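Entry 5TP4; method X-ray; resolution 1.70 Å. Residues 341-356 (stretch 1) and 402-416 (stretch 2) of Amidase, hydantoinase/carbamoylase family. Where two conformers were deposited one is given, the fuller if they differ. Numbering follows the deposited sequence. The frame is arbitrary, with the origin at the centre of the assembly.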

# COMPACT_ATOMS: atom_id res chain seq x y z
N GLY B 341 -31.00 -16.98 27.67
CA GLY B 341 -31.58 -18.29 27.93
C GLY B 341 -31.14 -19.36 26.94
O GLY B 341 -30.87 -20.50 27.34
N CYS B 342 -31.11 -19.03 25.64
CA CYS B 342 -30.64 -20.01 24.66
C CYS B 342 -29.15 -20.29 24.83
O CYS B 342 -28.70 -21.43 24.66
N VAL B 343 -28.37 -19.25 25.16
CA VAL B 343 -26.94 -19.45 25.40
C VAL B 343 -26.73 -20.37 26.59
O VAL B 343 -25.87 -21.26 26.57
N GLU B 344 -27.57 -20.21 27.62
CA GLU B 344 -27.46 -21.05 28.81
C GLU B 344 -27.76 -22.51 28.49
O GLU B 344 -27.20 -23.41 29.12
N LEU B 345 -28.64 -22.77 27.52
CA LEU B 345 -28.89 -24.17 27.15
C LEU B 345 -27.65 -24.79 26.53
O LEU B 345 -27.35 -25.97 26.74
N VAL B 346 -26.94 -24.02 25.69
CA VAL B 346 -25.70 -24.49 25.10
C VAL B 346 -24.70 -24.83 26.19
O VAL B 346 -24.06 -25.90 26.17
N ALA B 347 -24.53 -23.92 27.15
CA ALA B 347 -23.60 -24.14 28.25
C ALA B 347 -23.98 -25.38 29.04
O ALA B 347 -23.13 -26.21 29.36
N ARG B 348 -25.27 -25.53 29.36
CA ARG B 348 -25.67 -26.65 30.19
C ARG B 348 -25.43 -27.97 29.46
O ARG B 348 -25.06 -28.97 30.09
N ALA B 349 -25.66 -28.00 28.14
CA ALA B 349 -25.41 -29.24 27.40
C ALA B 349 -23.93 -29.57 27.42
O ALA B 349 -23.54 -30.73 27.65
N ALA B 350 -23.08 -28.55 27.21
CA ALA B 350 -21.64 -28.80 27.27
C ALA B 350 -21.25 -29.32 28.64
O ALA B 350 -20.44 -30.25 28.77
N GLU B 351 -21.79 -28.71 29.70
CA GLU B 351 -21.39 -29.13 31.03
C GLU B 351 -21.88 -30.54 31.34
O GLU B 351 -21.17 -31.31 31.99
N ALA B 352 -23.09 -30.88 30.88
CA ALA B 352 -23.63 -32.21 31.19
C ALA B 352 -22.74 -33.32 30.61
O ALA B 352 -22.59 -34.38 31.21
N PHE B 353 -22.19 -33.10 29.41
CA PHE B 353 -21.30 -34.04 28.75
C PHE B 353 -19.87 -33.97 29.29
O PHE B 353 -19.04 -34.85 28.98
N GLY B 354 -19.55 -32.96 30.10
CA GLY B 354 -18.18 -32.84 30.54
C GLY B 354 -17.23 -32.34 29.47
O GLY B 354 -16.02 -32.50 29.61
N TYR B 355 -17.76 -31.74 28.39
CA TYR B 355 -16.89 -31.21 27.35
C TYR B 355 -16.24 -29.91 27.81
O TYR B 355 -16.85 -29.12 28.53
N THR B 356 -14.96 -29.72 27.45
CA THR B 356 -14.33 -28.44 27.75
C THR B 356 -15.07 -27.35 26.99
O THR B 356 -15.56 -27.56 25.89
N THR B 402 -18.50 -34.17 16.07
CA THR B 402 -19.47 -34.96 16.82
C THR B 402 -19.89 -34.26 18.10
O THR B 402 -21.08 -34.13 18.39
N ARG B 403 -18.92 -33.82 18.91
CA ARG B 403 -19.29 -33.28 20.23
C ARG B 403 -20.05 -31.96 20.12
O ARG B 403 -20.99 -31.73 20.88
N GLY B 404 -19.69 -31.10 19.17
CA GLY B 404 -20.49 -29.90 18.95
C GLY B 404 -21.94 -30.23 18.62
O GLY B 404 -22.86 -29.52 19.05
N THR B 405 -22.15 -31.29 17.83
CA THR B 405 -23.51 -31.67 17.47
C THR B 405 -24.25 -32.32 18.64
O THR B 405 -25.47 -32.15 18.76
N ASN B 406 -23.55 -33.06 19.50
CA ASN B 406 -24.17 -33.51 20.75
C ASN B 406 -24.68 -32.34 21.57
O ASN B 406 -25.77 -32.41 22.17
N VAL B 407 -23.91 -31.25 21.63
CA VAL B 407 -24.35 -30.07 22.37
C VAL B 407 -25.54 -29.43 21.67
O VAL B 407 -26.54 -29.07 22.31
N LEU B 408 -25.47 -29.28 20.34
CA LEU B 408 -26.58 -28.72 19.59
C LEU B 408 -27.85 -29.53 19.82
O LEU B 408 -28.92 -28.98 20.08
N LEU B 409 -27.72 -30.85 19.74
CA LEU B 409 -28.87 -31.73 19.90
C LEU B 409 -29.54 -31.51 21.24
O LEU B 409 -30.77 -31.46 21.34
N ASN B 410 -28.74 -31.45 22.30
CA ASN B 410 -29.35 -31.43 23.62
C ASN B 410 -29.84 -30.04 24.00
O ASN B 410 -30.81 -29.92 24.76
N ALA B 411 -29.20 -29.00 23.48
CA ALA B 411 -29.77 -27.66 23.68
C ALA B 411 -31.09 -27.52 22.93
O ALA B 411 -32.07 -26.97 23.47
N VAL B 412 -31.16 -28.02 21.68
CA VAL B 412 -32.40 -27.93 20.92
C VAL B 412 -33.50 -28.74 21.59
O VAL B 412 -34.65 -28.28 21.68
N LEU B 413 -33.19 -29.95 22.09
CA LEU B 413 -34.21 -30.76 22.76
C LEU B 413 -34.70 -30.10 24.04
O LEU B 413 -35.89 -30.16 24.36
N ALA B 414 -33.79 -29.48 24.80
CA ALA B 414 -34.24 -28.76 25.98
C ALA B 414 -35.21 -27.65 25.60
O ALA B 414 -36.25 -27.48 26.24
N ARG B 415 -34.91 -26.94 24.51
CA ARG B 415 -35.76 -25.84 24.09
C ARG B 415 -37.09 -26.33 23.55
O ARG B 415 -38.16 -25.80 23.90
N ALA B 416 -37.06 -27.37 22.72
CA ALA B 416 -38.25 -27.86 22.06
C ALA B 416 -39.10 -28.75 22.94
O ALA B 416 -40.30 -28.88 22.68

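Two helices can approach closely where the residues between them are small, and the pair formed by residues 341-353 and 402-416 of this amidase family member is a clear example. Their axes come within 8.3 Å at an angle of 126° between N-to-C directions, and the closely spaced backbones meet around alanines: the CA atoms of Leu 345 and Ala 411 are 5.0 Å apart, and those of Ala 349 and Val 407 are 5.2 Å apart. The two stretches together bury 661 Å², counting both sides, Tyr 355 beyond the helix included.

Apolar packing occupies the middle. Ala 349 points toward the second helix, and its CB rests 3.7 Å from the backbone O of Val 407, 4.0 Å from Val 407 CG1 and 4.0 Å from Asn 410 CB; a methyl group is thus in direct contact with the opposing backbone. Ala 411 answers from the other helix, its CB lying 3.9 Å from Leu 345 CB and 4.3 Å from Val 346 CG2. Val 407, with chi1 in the t well, leaves its helix sideways yet is covered extensively, because its two methyls meet different neighbours. Val 407 CG1 packs 3.9 Å from Val 346 CG1 (Val 346 is also a t rotamer), whereas Val 407 CG2 lies 4.2 Å from Ala 350 CB and 3.7 Å from Tyr 355 CD2. Leu 345, in the mt rotamer, points toward the partner and spreads its branches over the next turn: Leu 345 CD2 reaches Ala 414 CB at 3.9 Å, and Leu 345 CD1 reaches Arg 415 CB at 3.8 Å.

Aromatic rings extend the contact where the first helix gives way to a turn. Gly 354, with positive phi in a Schellman motif, lets the chain leave the helix, and Tyr 355 follows with its side chain directed back toward the second helix. Its chi1 is m, and one face of the ring receives Arg 403 in a CH-pi contact, with Arg 403 CB 3.8 Å from the ring centroid of Tyr 355; the closest atoms are Arg 403 CG and Tyr 355 CZ, at 3.4 Å. Val 407 CG2 lies instead at the ring edge. Phe 353, also m, takes Asn 406 CB over one face, 4.3 Å from the Phe 353 ring centroid, while Asn 410 ND2 sits at the edge, 3.4 Å from Phe 353 CE2.

Polar pairing is sparse. The one hydrogen bond across the stretches runs from Asn 406 ND2 to Tyr 355 OH, 2.9 Å long and nearly straight at 164°. The Asn 406 side chain (chi1 m) thus serves both aromatics: its CB lies over the Phe 353 face and near the Tyr 355 ring edge, and its ND2 donates to the Tyr 355 hydroxyl. Asn 410, likewise m at chi1, turns its amide back along its own helix, donating from ND2 to the backbone O of Asn 406 at 3.0 Å. At the far end, Cys 342 (chi1 m) places SG over one face of the Arg 415 guanidinium, 3.8 Å from Arg 415 NH1; NE and NH2 of that arginine find hydrogen-bond partners elsewhere in the structure.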

# COMPACT_ATOMS: atom_id res chain seq x y z
CB CYS B 342 -30.94 -19.55 23.23
SG CYS B 342 -32.73 -19.57 22.87
CB VAL B 343 -26.22 -18.10 25.59
CG1 VAL B 343 -24.75 -18.31 25.91
CG2 VAL B 343 -26.33 -17.28 24.31
CB GLU B 344 -28.39 -20.52 29.91
CG GLU B 344 -28.45 -21.37 31.17
CD GLU B 344 -29.44 -20.81 32.19
OE1 GLU B 344 -29.35 -19.61 32.46
OE2 GLU B 344 -30.33 -21.55 32.68
CB LEU B 345 -30.06 -24.27 26.17
CG LEU B 345 -31.42 -23.83 26.73
CD1 LEU B 345 -32.49 -23.93 25.65
CD2 LEU B 345 -31.82 -24.66 27.96
CB VAL B 346 -25.14 -23.44 24.13
CG1 VAL B 346 -23.75 -23.84 23.62
CG2 VAL B 346 -26.08 -23.29 22.95
CB ALA B 347 -23.57 -22.90 29.16
CB ARG B 348 -27.15 -26.54 30.60
CG ARG B 348 -27.49 -25.37 31.51
CD ARG B 348 -29.02 -25.37 31.83
NE ARG B 348 -29.36 -24.36 32.83
CZ ARG B 348 -29.33 -24.58 34.15
NH1 ARG B 348 -29.00 -25.79 34.63
NH2 ARG B 348 -29.64 -23.61 34.99
CB ALA B 349 -25.93 -29.13 25.97
CB ALA B 350 -20.85 -27.53 26.94
CB GLU B 351 -21.91 -28.14 32.08
CG GLU B 351 -21.24 -26.78 31.93
CD GLU B 351 -21.75 -25.74 32.91
OE1 GLU B 351 -22.28 -26.14 33.97
OE2 GLU B 351 -21.62 -24.53 32.62
CB ALA B 352 -25.05 -32.36 30.65
CB PHE B 353 -21.28 -33.76 27.25
CG PHE B 353 -22.39 -34.42 26.49
CD1 PHE B 353 -22.29 -35.74 26.14
CD2 PHE B 353 -23.51 -33.70 26.13
CE1 PHE B 353 -23.31 -36.35 25.42
CE2 PHE B 353 -24.54 -34.30 25.41
CZ PHE B 353 -24.45 -35.64 25.06
CB TYR B 355 -17.68 -30.94 26.08
CG TYR B 355 -18.33 -32.13 25.45
CD1 TYR B 355 -17.79 -33.42 25.57
CD2 TYR B 355 -19.48 -31.96 24.69
CE1 TYR B 355 -18.40 -34.50 24.93
CE2 TYR B 355 -20.11 -33.04 24.06
CZ TYR B 355 -19.57 -34.30 24.19
OH TYR B 355 -20.20 -35.35 23.56
CB THR B 356 -12.83 -28.47 27.39
OG1 THR B 356 -12.67 -28.77 26.00
CG2 THR B 356 -12.17 -29.55 28.17
CB THR B 402 -18.88 -36.33 17.14
OG1 THR B 402 -18.53 -36.99 15.92
CG2 THR B 402 -19.90 -37.19 17.92
CB ARG B 403 -18.04 -33.14 21.09
CG ARG B 403 -17.48 -34.53 21.51
CD ARG B 403 -16.22 -34.45 22.30
NE ARG B 403 -15.12 -34.00 21.47
CZ ARG B 403 -13.85 -33.94 21.87
NH1 ARG B 403 -13.53 -34.30 23.12
NH2 ARG B 403 -12.92 -33.51 21.03
CB THR B 405 -23.49 -32.58 16.25
OG1 THR B 405 -22.65 -31.99 15.26
CG2 THR B 405 -24.89 -32.75 15.63
CB ASN B 406 -23.19 -34.34 21.57
CG ASN B 406 -22.97 -35.71 20.99
OD1 ASN B 406 -23.80 -36.22 20.22
ND2 ASN B 406 -21.86 -36.35 21.37
CB VAL B 407 -23.19 -29.07 22.53
CG1 VAL B 407 -23.72 -27.71 23.02
CG2 VAL B 407 -22.17 -29.63 23.54
CB LEU B 408 -26.25 -28.69 18.10
CG LEU B 408 -27.37 -28.17 17.17
CD1 LEU B 408 -27.57 -26.65 17.46
CD2 LEU B 408 -26.99 -28.41 15.71
CB LEU B 409 -28.41 -33.19 19.79
CG LEU B 409 -29.36 -34.28 20.28
CD1 LEU B 409 -30.59 -34.40 19.34
CD2 LEU B 409 -28.59 -35.61 20.33
CB ASN B 410 -28.39 -32.00 24.66
CG ASN B 410 -28.40 -33.51 24.65
OD1 ASN B 410 -29.21 -34.12 25.34
ND2 ASN B 410 -27.54 -34.14 23.81
CB ALA B 411 -28.80 -26.58 23.24
CB VAL B 412 -32.17 -28.38 19.46
CG1 VAL B 412 -33.52 -28.72 18.73
CG2 VAL B 412 -31.34 -27.31 18.69
CB LEU B 413 -33.67 -32.14 23.09
CG LEU B 413 -33.60 -33.10 21.91
CD1 LEU B 413 -33.31 -34.51 22.40
CD2 LEU B 413 -34.89 -33.08 21.10
CB ALA B 414 -33.04 -28.21 26.76
CB ARG B 415 -35.02 -24.99 23.05
CG ARG B 415 -35.79 -23.73 22.65
CD ARG B 415 -35.87 -22.72 23.81
NE ARG B 415 -36.47 -21.47 23.34
CZ ARG B 415 -36.41 -20.30 23.96
NH1 ARG B 415 -35.78 -20.16 25.12
NH2 ARG B 415 -36.98 -19.25 23.38
CB ALA B 416 -37.87 -28.64 20.80